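Obg-like ATPase 1 (Schizosaccharomyces pombe, PDB 1NI3) hydrolyses ATP, and GTP less efficiently, using magnesium as cofactor, and negatively regulates the G2/M transition of the cell cycle. Local coordinates at residues L21-V26 with N303-I308; D57-K62 with V89-G94; V63-E68 with K296-G301; G347-Y352 with L371-E376. One frame throughout, in Å; residues are numbered along the deposited sequence.

Contact 1. Residues L21-V26 with N303-I308; sequences LKTGIV and NALNLI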
loop_
_atom_site.group_PDB
_atom_site.type_symbol
_atom_site.label_atom_id
_atom_site.label_comp_id
_atom_site.label_asym_id
_atom_site.label_seq_id
_atom_site.Cartn_x
_atom_site.Cartn_y
_atom_site.Cartn_z
ATOM N N LEU A 21 0.329 2.017 -8.230
ATOM C CA LEU A 21 0.561 2.741 -6.980
ATOM C C LEU A 21 1.650 1.953 -6.243
ATOM O O LEU A 21 1.724 0.730 -6.383
ATOM C CB LEU A 21 -0.724 2.754 -6.149
ATOM C CG LEU A 21 -1.929 3.362 -6.857
ATOM C CD1 LEU A 21 -3.215 3.268 -6.027
ATOM C CD2 LEU A 21 -1.575 4.798 -7.139
ATOM N N LYS A 22 2.501 2.627 -5.477
ATOM C CA LYS A 22 3.567 1.922 -4.758
ATOM C C LYS A 22 3.609 2.270 -3.260
ATOM O O LYS A 22 3.010 3.254 -2.827
ATOM C CB LYS A 22 4.911 2.237 -5.420
ATOM C CG LYS A 22 5.175 3.731 -5.625
ATOM C CD LYS A 22 6.263 4.035 -6.662
ATOM C CE LYS A 22 5.801 3.727 -8.093
ATOM N NZ LYS A 22 5.500 2.278 -8.308
ATOM N N THR A 23 4.295 1.444 -2.472
ATOM C CA THR A 23 4.417 1.667 -1.034
ATOM C C THR A 23 5.905 1.751 -0.714
ATOM O O THR A 23 6.720 1.085 -1.364
ATOM C CB THR A 23 3.854 0.493 -0.214
ATOM O OG1 THR A 23 4.707 -0.651 -0.357
ATOM C CG2 THR A 23 2.470 0.115 -0.697
ATOM N N GLY A 24 6.260 2.564 0.280
ATOM C CA GLY A 24 7.656 2.709 0.668
ATOM C C GLY A 24 7.798 2.413 2.144
ATOM O O GLY A 24 6.853 2.632 2.901
ATOM N N ILE A 25 8.949 1.884 2.553
ATOM C CA ILE A 25 9.180 1.571 3.962
ATOM C C ILE A 25 9.763 2.750 4.764
ATOM O O ILE A 25 10.887 3.202 4.522
ATOM C CB ILE A 25 10.128 0.394 4.100
ATOM C CG1 ILE A 25 9.546 -0.795 3.342
ATOM C CG2 ILE A 25 10.389 0.088 5.582
ATOM C CD1 ILE A 25 10.285 -2.109 3.548
ATOM N N VAL A 26 8.986 3.224 5.731
ATOM C CA VAL A 26 9.350 4.345 6.587
ATOM C C VAL A 26 9.700 3.876 7.995
ATOM O O VAL A 26 9.056 2.976 8.551
ATOM C CB VAL A 26 8.180 5.343 6.689
ATOM C CG1 VAL A 26 8.269 6.140 7.979
ATOM C CG2 VAL A 26 8.186 6.251 5.477
ATOM N N ASN A 303 -4.278 -3.773 -0.477
ATOM C CA ASN A 303 -5.625 -3.281 -0.210
ATOM C C ASN A 303 -5.694 -1.800 0.132
ATOM O O ASN A 303 -6.532 -1.072 -0.409
ATOM C CB ASN A 303 -6.287 -4.080 0.913
ATOM C CG ASN A 303 -6.747 -5.458 0.459
ATOM O OD1 ASN A 303 -7.189 -5.636 -0.681
ATOM N ND2 ASN A 303 -6.681 -6.432 1.361
ATOM N N ALA A 304 -4.833 -1.359 1.047
ATOM C CA ALA A 304 -4.777 0.044 1.483
ATOM C C ALA A 304 -4.715 0.982 0.298
ATOM O O ALA A 304 -5.229 2.091 0.342
ATOM C CB ALA A 304 -3.550 0.259 2.361
ATOM N N LEU A 305 -4.068 0.518 -0.760
ATOM C CA LEU A 305 -3.935 1.297 -1.974
ATOM C C LEU A 305 -5.199 1.240 -2.837
ATOM O O LEU A 305 -5.202 1.733 -3.967
ATOM C CB LEU A 305 -2.733 0.787 -2.783
ATOM C CG LEU A 305 -1.344 1.076 -2.213
ATOM C CD1 LEU A 305 -0.318 0.264 -2.980
ATOM C CD2 LEU A 305 -1.038 2.574 -2.308
ATOM N N ASN A 306 -6.267 0.648 -2.305
ATOM C CA ASN A 306 -7.528 0.502 -3.033
ATOM C C ASN A 306 -7.368 -0.272 -4.339
ATOM O O ASN A 306 -7.895 0.123 -5.384
ATOM C CB ASN A 306 -8.153 1.867 -3.345
ATOM C CG ASN A 306 -9.047 2.371 -2.229
ATOM O OD1 ASN A 306 -9.843 1.620 -1.671
ATOM N ND2 ASN A 306 -8.933 3.660 -1.914
ATOM N N LEU A 307 -6.618 -1.364 -4.294
ATOM C CA LEU A 307 -6.416 -2.157 -5.497
ATOM C C LEU A 307 -7.136 -3.507 -5.400
ATOM O O LEU A 307 -7.331 -4.054 -4.305
ATOM C CB LEU A 307 -4.908 -2.343 -5.751
ATOM C CG LEU A 307 -4.150 -1.033 -6.023
ATOM C CD1 LEU A 307 -2.650 -1.285 -6.076
ATOM C CD2 LEU A 307 -4.629 -0.431 -7.329
ATOM N N ILE A 308 -7.568 -3.995 -6.557
ATOM C CA ILE A 308 -8.253 -5.270 -6.706
ATOM C C ILE A 308 -7.684 -5.845 -8.000
ATOM O O ILE A 308 -6.833 -5.221 -8.638
ATOM C CB ILE A 308 -9.769 -5.093 -6.918
ATOM C CG1 ILE A 308 -10.024 -4.256 -8.175
ATOM C CG2 ILE A 308 -10.399 -4.427 -5.723
ATOM C CD1 ILE A 308 -11.457 -4.310 -8.675
#

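Contact 2. Residues D57-K62 with V89-G94; sequences DPEEAK and VFDIAG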
loop_
_atom_site.group_PDB
_atom_site.type_symbol
_atom_site.label_atom_id
_atom_site.label_comp_id
_atom_site.label_asym_id
_atom_site.label_seq_id
_atom_site.Cartn_x
_atom_site.Cartn_y
_atom_site.Cartn_z
ATOM N N ASP A 57 14.881 -2.401 -9.702
ATOM C CA ASP A 57 15.942 -1.564 -9.149
ATOM C C ASP A 57 16.267 -2.085 -7.754
ATOM O O ASP A 57 15.388 -2.558 -7.032
ATOM C CB ASP A 57 15.503 -0.105 -9.065
ATOM C CG ASP A 57 15.462 0.562 -10.420
ATOM O OD1 ASP A 57 14.771 0.034 -11.318
ATOM O OD2 ASP A 57 16.118 1.609 -10.599
ATOM N N PRO A 58 17.540 -2.003 -7.356
ATOM C CA PRO A 58 18.012 -2.465 -6.050
ATOM C C PRO A 58 17.145 -2.043 -4.861
ATOM O O PRO A 58 16.896 -2.844 -3.967
ATOM C CB PRO A 58 19.421 -1.895 -5.983
ATOM C CG PRO A 58 19.851 -1.937 -7.408
ATOM C CD PRO A 58 18.640 -1.395 -8.124
ATOM N N GLU A 59 16.684 -0.796 -4.845
ATOM C CA GLU A 59 15.859 -0.328 -3.731
ATOM C C GLU A 59 14.378 -0.604 -3.952
ATOM O O GLU A 59 13.531 -0.209 -3.143
ATOM C CB GLU A 59 16.055 1.170 -3.500
ATOM C CG GLU A 59 17.461 1.573 -3.126
ATOM C CD GLU A 59 18.444 1.260 -4.215
ATOM O OE1 GLU A 59 18.223 1.716 -5.361
ATOM O OE2 GLU A 59 19.436 0.555 -3.925
ATOM N N GLU A 60 14.068 -1.274 -5.056
ATOM C CA GLU A 60 12.692 -1.612 -5.374
ATOM C C GLU A 60 12.481 -3.112 -5.319
ATOM O O GLU A 60 13.288 -3.881 -5.836
ATOM C CB GLU A 60 12.314 -1.122 -6.776
ATOM C CG GLU A 60 10.893 -1.491 -7.176
ATOM C CD GLU A 60 10.445 -0.825 -8.462
ATOM O OE1 GLU A 60 11.149 -0.982 -9.483
ATOM O OE2 GLU A 60 9.397 -0.138 -8.452
ATOM N N ALA A 61 11.383 -3.516 -4.696
ATOM C CA ALA A 61 11.034 -4.919 -4.601
ATOM C C ALA A 61 9.621 -5.111 -5.153
ATOM O O ALA A 61 8.710 -4.347 -4.822
ATOM C CB ALA A 61 11.113 -5.384 -3.147
ATOM N N LYS A 62 9.464 -6.101 -6.033
ATOM C CA LYS A 62 8.167 -6.443 -6.630
ATOM C C LYS A 62 7.684 -7.676 -5.864
ATOM O O LYS A 62 8.030 -8.801 -6.227
ATOM C CB LYS A 62 8.319 -6.843 -8.107
ATOM C CG LYS A 62 8.869 -5.790 -9.064
ATOM C CD LYS A 62 7.905 -4.633 -9.225
ATOM C CE LYS A 62 8.495 -3.481 -10.029
ATOM N NZ LYS A 62 7.656 -2.255 -9.864
ATOM N N VAL A 89 7.264 -2.290 -3.382
ATOM C CA VAL A 89 7.703 -1.853 -2.068
ATOM C C VAL A 89 9.074 -1.194 -2.179
ATOM O O VAL A 89 10.040 -1.824 -2.603
ATOM C CB VAL A 89 7.759 -3.055 -1.095
ATOM C CG1 VAL A 89 8.102 -2.586 0.316
ATOM C CG2 VAL A 89 6.441 -3.792 -1.111
ATOM N N PHE A 90 9.146 0.079 -1.793
ATOM C CA PHE A 90 10.399 0.822 -1.865
ATOM C C PHE A 90 11.164 0.973 -0.567
ATOM O O PHE A 90 10.591 1.232 0.506
ATOM C CB PHE A 90 10.179 2.205 -2.466
ATOM C CG PHE A 90 10.282 2.224 -3.963
ATOM C CD1 PHE A 90 9.168 2.481 -4.747
ATOM C CD2 PHE A 90 11.493 1.946 -4.598
ATOM C CE1 PHE A 90 9.255 2.456 -6.136
ATOM C CE2 PHE A 90 11.584 1.919 -5.993
ATOM C CZ PHE A 90 10.471 2.175 -6.762
ATOM N N ASP A 91 12.477 0.798 -0.691
ATOM C CA ASP A 91 13.400 0.921 0.423
ATOM C C ASP A 91 13.875 2.374 0.506
ATOM O O ASP A 91 14.988 2.709 0.117
ATOM C CB ASP A 91 14.581 -0.020 0.215
ATOM C CG ASP A 91 15.646 0.160 1.261
ATOM O OD1 ASP A 91 15.278 0.398 2.434
ATOM O OD2 ASP A 91 16.846 0.054 0.919
ATOM N N ILE A 92 12.997 3.227 1.018
ATOM C CA ILE A 92 13.269 4.646 1.179
ATOM C C ILE A 92 14.682 4.884 1.721
ATOM O O ILE A 92 15.458 5.642 1.133
ATOM C CB ILE A 92 12.241 5.285 2.130
ATOM C CG1 ILE A 92 10.830 4.917 1.667
ATOM C CG2 ILE A 92 12.438 6.799 2.159
ATOM C CD1 ILE A 92 10.519 5.362 0.257
ATOM N N ALA A 93 15.013 4.249 2.843
ATOM C CA ALA A 93 16.337 4.414 3.428
ATOM C C ALA A 93 17.409 4.155 2.374
ATOM O O ALA A 93 18.293 4.975 2.169
ATOM C CB ALA A 93 16.514 3.472 4.597
ATOM N N GLY A 94 17.328 3.018 1.701
ATOM C CA GLY A 94 18.314 2.704 0.687
ATOM C C GLY A 94 18.466 3.749 -0.402
ATOM O O GLY A 94 19.536 3.858 -1.001
HETATM O O HOH W 1 17.923 -1.184 -1.386
#

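Contact 3. Residues V63-E68 with K296-G301; sequences VAVPDE and KIIVTG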
loop_
_atom_site.group_PDB
_atom_site.type_symbol
_atom_site.label_atom_id
_atom_site.label_comp_id
_atom_site.label_asym_id
_atom_site.label_seq_id
_atom_site.Cartn_x
_atom_site.Cartn_y
_atom_site.Cartn_z
ATOM N N VAL A 63 6.906 -7.488 -4.803
ATOM C CA VAL A 63 6.444 -8.637 -4.021
ATOM C C VAL A 63 5.149 -9.211 -4.599
ATOM O O VAL A 63 4.205 -8.475 -4.896
ATOM C CB VAL A 63 6.207 -8.248 -2.551
ATOM C CG1 VAL A 63 6.060 -9.493 -1.680
ATOM C CG2 VAL A 63 7.342 -7.392 -2.085
ATOM N N ALA A 64 5.097 -10.529 -4.746
ATOM C CA ALA A 64 3.912 -11.168 -5.292
ATOM C C ALA A 64 2.767 -11.096 -4.308
ATOM O O ALA A 64 2.925 -11.449 -3.142
ATOM C CB ALA A 64 4.211 -12.611 -5.649
ATOM N N VAL A 65 1.613 -10.631 -4.782
ATOM C CA VAL A 65 0.433 -10.521 -3.929
ATOM C C VAL A 65 -0.197 -11.896 -3.777
ATOM O O VAL A 65 -0.560 -12.543 -4.767
ATOM C CB VAL A 65 -0.638 -9.614 -4.531
ATOM C CG1 VAL A 65 -1.694 -9.329 -3.489
ATOM C CG2 VAL A 65 -0.013 -8.343 -5.064
ATOM N N PRO A 66 -0.323 -12.372 -2.532
ATOM C CA PRO A 66 -0.929 -13.691 -2.324
ATOM C C PRO A 66 -2.444 -13.661 -2.551
ATOM O O PRO A 66 -3.142 -12.722 -2.143
ATOM C CB PRO A 66 -0.538 -14.032 -0.887
ATOM C CG PRO A 66 -0.404 -12.697 -0.234
ATOM C CD PRO A 66 0.259 -11.843 -1.288
ATOM N N ASP A 67 -2.948 -14.688 -3.223
ATOM C CA ASP A 67 -4.373 -14.755 -3.513
ATOM C C ASP A 67 -4.859 -16.137 -3.892
ATOM O O ASP A 67 -4.685 -16.580 -5.024
ATOM C CB ASP A 67 -4.732 -13.760 -4.614
ATOM C CG ASP A 67 -6.167 -13.889 -5.059
ATOM O OD1 ASP A 67 -7.057 -14.010 -4.181
ATOM O OD2 ASP A 67 -6.404 -13.857 -6.284
ATOM N N GLU A 68 -5.489 -16.798 -2.929
ATOM C CA GLU A 68 -6.002 -18.138 -3.119
ATOM C C GLU A 68 -6.748 -18.299 -4.436
ATOM O O GLU A 68 -6.681 -19.357 -5.067
ATOM C CB GLU A 68 -6.888 -18.505 -1.942
ATOM C CG GLU A 68 -6.107 -19.180 -0.836
ATOM C CD GLU A 68 -6.703 -18.968 0.539
ATOM O OE1 GLU A 68 -7.916 -19.219 0.717
ATOM O OE2 GLU A 68 -5.952 -18.552 1.447
ATOM N N LYS A 296 0.116 -11.432 5.111
ATOM C CA LYS A 296 -0.739 -10.425 5.725
ATOM C C LYS A 296 -0.240 -9.020 5.410
ATOM O O LYS A 296 -1.018 -8.178 4.957
ATOM C CB LYS A 296 -0.774 -10.588 7.236
ATOM C CG LYS A 296 -1.460 -9.454 7.972
ATOM C CD LYS A 296 -2.953 -9.445 7.688
ATOM C CE LYS A 296 -3.731 -8.518 8.637
ATOM N NZ LYS A 296 -3.773 -8.990 10.071
ATOM N N ILE A 297 1.043 -8.745 5.650
ATOM C CA ILE A 297 1.556 -7.410 5.356
ATOM C C ILE A 297 1.236 -7.006 3.914
ATOM O O ILE A 297 0.519 -6.025 3.689
ATOM C CB ILE A 297 3.071 -7.336 5.589
ATOM C CG1 ILE A 297 3.376 -7.417 7.092
ATOM C CG2 ILE A 297 3.630 -6.031 5.015
ATOM C CD1 ILE A 297 4.824 -7.521 7.431
ATOM N N ILE A 298 1.766 -7.744 2.941
ATOM C CA ILE A 298 1.509 -7.401 1.552
ATOM C C ILE A 298 0.039 -7.189 1.208
ATOM O O ILE A 298 -0.321 -6.207 0.551
ATOM C CB ILE A 298 2.116 -8.455 0.588
ATOM C CG1 ILE A 298 3.610 -8.177 0.405
ATOM C CG2 ILE A 298 1.449 -8.391 -0.785
ATOM C CD1 ILE A 298 4.408 -8.443 1.632
ATOM N N VAL A 299 -0.822 -8.090 1.651
ATOM C CA VAL A 299 -2.232 -7.922 1.338
ATOM C C VAL A 299 -2.695 -6.584 1.876
ATOM O O VAL A 299 -3.303 -5.793 1.145
ATOM C CB VAL A 299 -3.095 -8.993 1.969
ATOM C CG1 VAL A 299 -4.544 -8.649 1.768
ATOM C CG2 VAL A 299 -2.784 -10.340 1.347
ATOM N N THR A 300 -2.415 -6.325 3.151
ATOM C CA THR A 300 -2.828 -5.066 3.744
ATOM C C THR A 300 -2.371 -3.879 2.897
ATOM O O THR A 300 -3.101 -2.896 2.740
ATOM C CB THR A 300 -2.255 -4.910 5.150
ATOM O OG1 THR A 300 -2.503 -6.097 5.917
ATOM C CG2 THR A 300 -2.897 -3.723 5.849
ATOM N N GLY A 301 -1.165 -3.986 2.345
ATOM C CA GLY A 301 -0.637 -2.920 1.516
ATOM C C GLY A 301 -1.432 -2.821 0.229
ATOM O O GLY A 301 -1.997 -1.762 -0.095
#

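Contact 4. Residues G347-Y352 with L371-E376; sequences GEIMHY and LTKGKE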
loop_
_atom_site.group_PDB
_atom_site.type_symbol
_atom_site.label_atom_id
_atom_site.label_comp_id
_atom_site.label_asym_id
_atom_site.label_seq_id
_atom_site.Cartn_x
_atom_site.Cartn_y
_atom_site.Cartn_z
ATOM N N GLY A 347 -17.027 -7.205 -23.561
ATOM C CA GLY A 347 -16.001 -8.087 -23.051
ATOM C C GLY A 347 -16.699 -9.274 -22.424
ATOM O O GLY A 347 -17.877 -9.190 -22.067
ATOM N N GLU A 348 -15.972 -10.378 -22.288
ATOM C CA GLU A 348 -16.513 -11.598 -21.700
ATOM C C GLU A 348 -15.989 -11.828 -20.291
ATOM O O GLU A 348 -14.812 -12.127 -20.096
ATOM C CB GLU A 348 -16.194 -12.793 -22.610
ATOM C CG GLU A 348 -17.214 -12.993 -23.725
ATOM C CD GLU A 348 -16.583 -13.392 -25.039
ATOM O OE1 GLU A 348 -15.866 -14.414 -25.083
ATOM O OE2 GLU A 348 -16.814 -12.680 -26.040
ATOM N N ILE A 349 -16.888 -11.681 -19.320
ATOM C CA ILE A 349 -16.571 -11.847 -17.903
ATOM C C ILE A 349 -17.099 -13.163 -17.355
ATOM O O ILE A 349 -18.109 -13.688 -17.820
ATOM C CB ILE A 349 -17.162 -10.685 -17.055
ATOM C CG1 ILE A 349 -16.123 -9.577 -16.894
ATOM C CG2 ILE A 349 -17.614 -11.183 -15.690
ATOM C CD1 ILE A 349 -15.704 -8.926 -18.200
HETATM N N MSE A 350 -16.420 -13.681 -16.343
HETATM C CA MSE A 350 -16.816 -14.938 -15.742
HETATM C C MSE A 350 -16.427 -14.850 -14.259
HETATM O O MSE A 350 -15.313 -15.195 -13.874
HETATM C CB MSE A 350 -16.091 -16.060 -16.500
HETATM C CG MSE A 350 -16.432 -17.481 -16.104
HETATM SE SE MSE A 350 -15.723 -18.828 -17.350
HETATM C CE MSE A 350 -14.124 -17.938 -18.000
ATOM N N HIS A 351 -17.356 -14.348 -13.445
ATOM C CA HIS A 351 -17.141 -14.173 -12.008
ATOM C C HIS A 351 -16.476 -15.383 -11.393
ATOM O O HIS A 351 -16.907 -16.513 -11.603
ATOM C CB HIS A 351 -18.463 -13.893 -11.280
ATOM C CG HIS A 351 -19.104 -12.603 -11.676
ATOM N ND1 HIS A 351 -18.535 -11.732 -12.575
ATOM C CD2 HIS A 351 -20.274 -12.027 -11.285
ATOM C CE1 HIS A 351 -19.318 -10.676 -12.727
ATOM N NE2 HIS A 351 -20.379 -10.837 -11.951
ATOM N N TYR A 352 -15.429 -15.135 -10.614
ATOM C CA TYR A 352 -14.682 -16.207 -9.979
ATOM C C TYR A 352 -15.596 -17.250 -9.339
ATOM O O TYR A 352 -15.392 -18.457 -9.519
ATOM C CB TYR A 352 -13.744 -15.638 -8.922
ATOM C CG TYR A 352 -13.000 -16.709 -8.178
ATOM C CD1 TYR A 352 -11.984 -17.448 -8.794
ATOM C CD2 TYR A 352 -13.341 -17.020 -6.864
ATOM C CE1 TYR A 352 -11.327 -18.479 -8.110
ATOM C CE2 TYR A 352 -12.695 -18.043 -6.180
ATOM C CZ TYR A 352 -11.688 -18.770 -6.809
ATOM O OH TYR A 352 -11.068 -19.795 -6.127
ATOM N N LEU A 371 -21.251 -14.447 -18.755
ATOM C CA LEU A 371 -21.731 -13.089 -18.988
ATOM C C LEU A 371 -20.977 -12.281 -20.047
ATOM O O LEU A 371 -19.813 -12.548 -20.351
ATOM C CB LEU A 371 -21.704 -12.335 -17.661
ATOM C CG LEU A 371 -22.185 -13.153 -16.447
ATOM C CD1 LEU A 371 -22.159 -12.274 -15.209
ATOM C CD2 LEU A 371 -23.599 -13.694 -16.677
ATOM N N THR A 372 -21.660 -11.289 -20.612
ATOM C CA THR A 372 -21.067 -10.405 -21.617
ATOM C C THR A 372 -21.281 -8.965 -21.188
ATOM O O THR A 372 -22.393 -8.447 -21.289
ATOM C CB THR A 372 -21.709 -10.558 -23.010
ATOM O OG1 THR A 372 -21.465 -11.876 -23.509
ATOM C CG2 THR A 372 -21.109 -9.531 -23.984
ATOM N N LYS A 373 -20.220 -8.319 -20.721
ATOM C CA LYS A 373 -20.339 -6.943 -20.273
ATOM C C LYS A 373 -19.863 -5.906 -21.270
ATOM O O LYS A 373 -19.023 -6.185 -22.129
ATOM C CB LYS A 373 -19.628 -6.748 -18.932
ATOM C CG LYS A 373 -20.502 -7.109 -17.743
ATOM C CD LYS A 373 -20.668 -8.608 -17.591
ATOM C CE LYS A 373 -21.912 -8.915 -16.776
ATOM N NZ LYS A 373 -22.051 -7.996 -15.611
ATOM N N GLY A 374 -20.430 -4.707 -21.145
ATOM C CA GLY A 374 -20.095 -3.608 -22.033
ATOM C C GLY A 374 -19.259 -2.514 -21.392
ATOM O O GLY A 374 -18.583 -2.739 -20.392
ATOM N N LYS A 375 -19.308 -1.319 -21.965
ATOM C CA LYS A 375 -18.527 -0.207 -21.446
ATOM C C LYS A 375 -18.893 0.225 -20.032
ATOM O O LYS A 375 -18.024 0.629 -19.270
ATOM C CB LYS A 375 -18.620 0.984 -22.403
ATOM C CG LYS A 375 -17.941 0.720 -23.741
ATOM C CD LYS A 375 -18.120 1.865 -24.735
ATOM C CE LYS A 375 -19.510 1.866 -25.368
ATOM N NZ LYS A 375 -19.657 2.923 -26.415
ATOM N N GLU A 376 -20.167 0.138 -19.670
ATOM C CA GLU A 376 -20.568 0.558 -18.335
ATOM C C GLU A 376 -20.557 -0.562 -17.316
ATOM O O GLU A 376 -21.552 -0.802 -16.635
ATOM C CB GLU A 376 -21.952 1.205 -18.363
ATOM C CG GLU A 376 -22.015 2.484 -19.180
ATOM C CD GLU A 376 -20.839 3.405 -18.916
ATOM O OE1 GLU A 376 -20.435 3.544 -17.737
ATOM O OE2 GLU A 376 -20.327 4.003 -19.885
#

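Contact 1. Residues L21-V26 with N303-I308
L21, at the entrance to strand 22-27, directs its CB toward the turn that follows helix 294-304. Its CG stands anti to the carbonyl carbon (chi1 -57°), and the CD1 branch beyond lies against the backbone of L305, 3.2 Å from L305 O. Nearer the main chain, L21 CB meets the tip of L305 at CD2, 3.9 Å away, the two leucine side chains lying alongside each other and running opposite ways. The same L21 CD1 touches the CD2 methyl of L307 at 4.2 Å. K22 directs its CB away and adds its carbonyl, K22 O lying 4.1 Å from L305 CD2. T23 brings a methyl back to this side: its CG2 packs 3.6 Å from L305 CD1, while its OG1 is hydrogen-bonded to T88 O.

L305 CD1 lies between T23 and L21, while CD2 faces L21 and K22. An alanine here would probably open a gap between strand and turn, leaving the T23 methyl without this apolar partner. The turn itself is tied by a backbone bond from N306 N to N303 O (2.6 Å), beyond which the chain enters strand 307-312. No hydrogen bond joins the two segments; this is apolar packing where strand 22-27 of the G domain meets the turn between helix 294-304 and strand 307-312.

Strand 22-27 runs parallel to strands 81-90 and 118-124, both its partners in the sheet. L305 also rests on A118 and D117, while L307 packs on T322 and R324 of strand 317-324.

Contact 2. Residues D57-K62 with V89-G94
E60 and A61 pair with F90 and V89 as an antiparallel stretch of the G-domain sheet, joining the start of strand 60-65 to the end of strand 81-90. A61 and V89 form the hydrogen-bonded pair, A61 N to V89 O at 3.0 Å and V89 N to A61 O at 2.9 Å. E60 and F90 are the non-hydrogen-bonded pair, and D91 N to E59 O (2.9 Å) carries the pairing past the strand.

CG of E60 is anti to the backbone N (chi1 178°), and the chain runs on extended past the ring, E60 OE2 coming near F90 CZ. Its CB lies 3.2 Å from F90 CE2, and its carboxylate plane is turned 24° from the ring. K62 NZ forms a salt bridge with E60 OE2 at 3.1 Å, its hydrogen bond weak; NZ also has a weak bond to T88 OG1. An alanine in place of F90 would probably leave the E60 chain without the ring beside it, freer to turn away from K62.

D91 to G94 reads D-I-A-G, consistent with the DxxG motif of P-loop GTPases, and the D91 side chain lies about 5 Å from that of S34, a probable magnesium ligand. A water lies within bonding distance of both D91 OD2 (2.8 Å) and P58 O, and probably links this motif to the type I turn D57-E60. E59 CG packs 3.6 Å from G94 C.

Contact 3. Residues V63-E68 with K296-G301
Strand 63-65 and helix 296-301 cross at 75°, their axes 8.7 Å apart at closest approach, with V65 and I298 nearest along the backbones. I298 carries the contact, dividing its two branches between different neighbours. Its CG1, anti to the carbonyl carbon (chi1 -81°), lies 3.5 Å from V63 CG1, and I298 CD1 stays beside the same valine methyl at 3.8 Å. The other branch, I298 CG2, lies against V65 and P66, 3.9 Å from V65 CA and 3.7 Å from P66 CD; here the proline and isoleucine side chains cross at about a right angle. One residue along the helix, V299 CG2 meets P66 CG at 3.7 Å, so the proline ring touches both helix residues. The side-chain contacts are apolar, with no hydrogen bond between the segments. Within the helix, K296 O accepts both T300 N and T300 OG1, the hydroxyl (2.7 Å) coming from above the carbonyl plane.

This is helix-on-sheet packing, helix 294-304 lying against strand 60-65. V63 and V65 bond through their backbones to L87 and A85 of strand 81-90, while V63 also packs on I40 of helix 33-42. Helix 294-304 places I297 on F36 and I263, and D67 caps helix 68-77 with a weak bond to F70 N.

Contact 4. Residues G347-Y352 with L371-E376
The H351 ring carries L371 CD1 over one face, a CH-pi contact in which the methyl lies 4.2 Å from the ring centroid and 19° off the normal. The methyl is displaced toward the rim, nearest to H351 NE2 at 4.0 Å, and the two side chains cross at about a right angle. K373 NZ stays 4.9 Å from H351 NE2, without contact. Y377 also packs on the H351 side chain.

The backbones of the two segments pair antiparallel. G347 and K373 are the hydrogen-bonded pair, G347 N to K373 O at 2.7 Å and K373 N to G347 O at 2.8 Å. Further on, I349 N reaches L371 O at 3.2 Å, standing 44° above the carbonyl plane where the second strand is only beginning. E348 and T372 form the non-hydrogen-bonded pair.

The two strands belong to a three-stranded antiparallel sheet within the TGS range, which belongs to a family with a ubiquitin-like fold; strand 346-350 is central, between 372-374 and 384-386. The axes of the short strand pieces are 126° apart, well short of antiparallel, consistent with a twisted pairing.

On the face shared by E348 and T372, E348 OE1 is hydrogen-bonded to Y370 OH and weakly to H386 ND1. On the K373 side, the lysine chain bends at chi2 and brings its CD 4.1 Å from I349 CB, while I349 packs further on Y377, D383 and A385. H351 occupies the N-cap position of helix 352-358, whose Y352 rests on R69 and L73 of helix 68-77.

How the contacts relate
Contacts 1, 2 and 3 gather round one mixed sheet, whereas contact 4 lies in a separate three-stranded sheet of the TGS region, about 26 to 37 Å away between centres. Contacts 1 and 2 meet where strands 22-27 and 81-90 run side by side, T23 O lying 2.7 Å from F90 N, a probable hydrogen bond. Contacts 2 and 3 share strand 60-65; contacts 1 and 3 share helix 294-304. Along the chain, contacts 2 and 3 cross each other inside the long loop closed by contact 1, and contact 4 follows. Helix 294-304 thus brings the chain back against strand 60-65, and strand 307-312 then joins the mixed sheet through strand 317-324.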